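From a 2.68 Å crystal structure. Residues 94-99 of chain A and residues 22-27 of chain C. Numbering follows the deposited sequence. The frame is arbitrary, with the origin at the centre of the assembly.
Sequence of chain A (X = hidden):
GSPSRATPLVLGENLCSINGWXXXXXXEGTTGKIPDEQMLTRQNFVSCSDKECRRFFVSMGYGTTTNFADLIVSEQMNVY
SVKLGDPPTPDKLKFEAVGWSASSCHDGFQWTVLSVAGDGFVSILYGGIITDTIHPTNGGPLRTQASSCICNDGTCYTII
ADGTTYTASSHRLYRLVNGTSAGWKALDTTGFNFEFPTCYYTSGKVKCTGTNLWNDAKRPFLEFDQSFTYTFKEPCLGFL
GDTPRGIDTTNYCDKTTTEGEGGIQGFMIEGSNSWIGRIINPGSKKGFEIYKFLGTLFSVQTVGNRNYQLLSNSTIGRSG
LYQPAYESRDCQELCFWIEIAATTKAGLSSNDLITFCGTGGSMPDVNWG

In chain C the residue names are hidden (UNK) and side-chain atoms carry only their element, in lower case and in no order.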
# COMPACT_ATOMS: atom_id res chain seq x y z
N LYS A 94 -4.58 -9.13 8.86
CA LYS A 94 -5.96 -8.77 8.56
C LYS A 94 -6.86 -9.60 9.47
O LYS A 94 -6.85 -10.85 9.42
CB LYS A 94 -6.30 -9.09 7.11
CG LYS A 94 -7.76 -8.92 6.76
CD LYS A 94 -7.99 -9.13 5.26
CE LYS A 94 -9.40 -8.71 4.86
NZ LYS A 94 -9.70 -7.33 5.36
N PHE A 95 -7.64 -8.93 10.31
CA PHE A 95 -8.68 -9.62 11.04
C PHE A 95 -9.71 -10.22 10.06
O PHE A 95 -10.23 -9.52 9.17
CB PHE A 95 -9.37 -8.68 12.02
CG PHE A 95 -10.38 -9.37 12.89
CD1 PHE A 95 -11.71 -9.52 12.47
CD2 PHE A 95 -10.00 -9.91 14.11
CE1 PHE A 95 -12.63 -10.19 13.27
CE2 PHE A 95 -10.92 -10.58 14.92
CZ PHE A 95 -12.23 -10.71 14.50
N GLU A 96 -9.99 -11.51 10.21
CA GLU A 96 -11.01 -12.16 9.39
C GLU A 96 -12.30 -12.46 10.18
O GLU A 96 -13.40 -12.11 9.73
CB GLU A 96 -10.45 -13.44 8.71
CG GLU A 96 -9.23 -13.21 7.80
CD GLU A 96 -9.57 -12.49 6.47
OE1 GLU A 96 -10.74 -12.09 6.27
OE2 GLU A 96 -8.65 -12.33 5.62
N ALA A 97 -12.18 -13.09 11.35
CA ALA A 97 -13.35 -13.50 12.14
C ALA A 97 -12.94 -13.89 13.55
O ALA A 97 -11.75 -14.01 13.86
CB ALA A 97 -14.10 -14.67 11.46
N VAL A 98 -13.95 -14.09 14.39
CA VAL A 98 -13.74 -14.69 15.69
C VAL A 98 -14.00 -16.18 15.48
O VAL A 98 -15.01 -16.56 14.88
CB VAL A 98 -14.74 -14.11 16.73
CG1 VAL A 98 -14.64 -14.86 18.07
CG2 VAL A 98 -14.51 -12.61 16.91
N GLY A 99 -13.08 -17.02 15.95
CA GLY A 99 -13.27 -18.45 15.85
C GLY A 99 -11.97 -19.21 15.97
O GLY A 99 -10.90 -18.60 15.98
N UNK C 22 -23.52 -11.13 15.34
CA UNK C 22 -22.21 -11.79 15.37
C UNK C 22 -21.14 -10.73 15.14
O UNK C 22 -21.36 -9.77 14.41
c UNK C 22 -23.39 -13.58 14.08
c UNK C 22 -21.03 -13.90 14.65
c UNK C 22 -22.08 -12.88 14.27
N UNK C 23 -19.99 -10.88 15.81
CA UNK C 23 -18.90 -9.92 15.52
C UNK C 23 -18.33 -10.01 14.09
O UNK C 23 -18.25 -11.08 13.47
c UNK C 23 -17.81 -10.29 16.54
c UNK C 23 -19.72 -11.70 17.00
c UNK C 23 -18.23 -11.63 17.12
N UNK C 24 -17.93 -8.87 13.57
CA UNK C 24 -17.28 -8.85 12.27
C UNK C 24 -15.84 -8.39 12.43
O UNK C 24 -14.95 -8.86 11.73
c UNK C 24 -19.36 -8.55 11.00
c UNK C 24 -18.02 -7.94 11.31
o UNK C 24 -18.23 -6.67 11.94
N UNK C 25 -15.62 -7.48 13.37
CA UNK C 25 -14.27 -7.09 13.74
C UNK C 25 -14.12 -7.11 15.24
O UNK C 25 -15.06 -6.78 15.98
c UNK C 25 -12.59 -5.22 13.65
o UNK C 25 -8.82 -3.92 14.86
c UNK C 25 -13.94 -5.70 13.20
c UNK C 25 -11.21 -3.83 15.07
c UNK C 25 -10.08 -4.34 14.47
c UNK C 25 -12.46 -4.28 14.66
c UNK C 25 -10.19 -5.28 13.45
c UNK C 25 -11.44 -5.71 13.06
N UNK C 26 -12.94 -7.51 15.70
CA UNK C 26 -12.65 -7.54 17.13
C UNK C 26 -11.21 -7.17 17.40
O UNK C 26 -10.32 -8.02 17.33
n UNK C 26 -12.48 -11.37 19.72
c UNK C 26 -12.69 -8.98 19.21
c UNK C 26 -12.78 -12.54 20.28
n UNK C 26 -13.90 -12.67 20.97
c UNK C 26 -13.32 -10.19 19.83
n UNK C 26 -11.97 -13.59 20.15
c UNK C 26 -12.97 -8.91 17.73
N UNK C 27 -10.99 -5.91 17.73
CA UNK C 27 -9.65 -5.43 18.01
C UNK C 27 -8.91 -6.24 19.07
O UNK C 27 -9.51 -6.89 19.93

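At position 22 of chain C the side chain consists of three carbons, one of which sits on CA and carries the other two. Branching at the first carbon with no heteroatom is the pattern of valine. The nearest approach to the chain A stretch is 6.6 Å, from one of the two terminal carbons at position 22 to O of Val A98, so the assignment rests on shape alone: Val C22, with chi1 in the t well.

Position 23 also has three side-chain carbons, but here they do not fork. They run from CA back to the backbone N and close a five-membered ring, one carbon of which meets CG2 of Val A98. The closed ring alone identifies proline. The CA-to-CB bond points toward chain A. In Pro C23 the CG atom lies 3.9 Å from CG2 of Val A98, an apolar contact at the place where the two backbones are in register, with the CA atoms of Pro C23 and Val A98 7.0 Å apart.

Position 24 shows one carbon carrying an oxygen and a second carbon. This side chain stays clear of chain A, while the backbone O meets CE1 of Phe A95. The fork with one oxygen is that of threonine. In Thr C24 the bond from CB to OG1 is 1.4 Å. The CA-to-CB bond of Thr C24 points away from chain A, and its hydroxyl is hydrogen-bonded elsewhere in the structure. The backbone makes the contact instead: Thr C24 O lies 3.1 Å from CE1 of Phe A95, near the plane of the ring and at its edge. The chain turns a corner at this residue.

At position 25 a single carbon leads to a ring of six carbons bearing one oxygen para to the attachment, and a ring carbon packs against CB of Phe A95. This is tyrosine. Although the CA-to-CB bond of Tyr C25 points away, CD1 of Tyr C25 is 3.8 Å from CB of Phe A95. The ring centroids of Tyr C25 and Phe A95 are 5.3 Å apart and the planes meet at 70°, with the edge of the tyrosine directed to the face of the phenylalanine.

Position 26 carries three carbons, then a nitrogen, then a carbon bearing two more nitrogens, one of which approaches CG1 of Val A98. This planar terminal group is a guanidinium, so the residue is arginine. Arg C26 leaves the backbone sideways, and NH2 of Arg C26 lies 3.6 Å from CG1 of Val A98, which sits over one face of the guanidinium. Its three side-chain nitrogens are hydrogen-bonded elsewhere.

Position 27 has backbone atoms only and is therefore Gly C27; it buries no surface against chain A.

The contact works by packing, since no hydrogen bond crosses between the stretches. Phe A95 and Val A98 both point toward chain C and supply most of chain A's share of the 323 Å² buried. The phenylalanine ring packs against the backbone after the corner, with CZ of Phe A95 3.5 Å from N of Arg C26 over one face, while Val A98 touches both Pro C23 and Arg C26. Glu A96 and Ala A97, between them, point away.

Chain C (22-27) VPTYRG
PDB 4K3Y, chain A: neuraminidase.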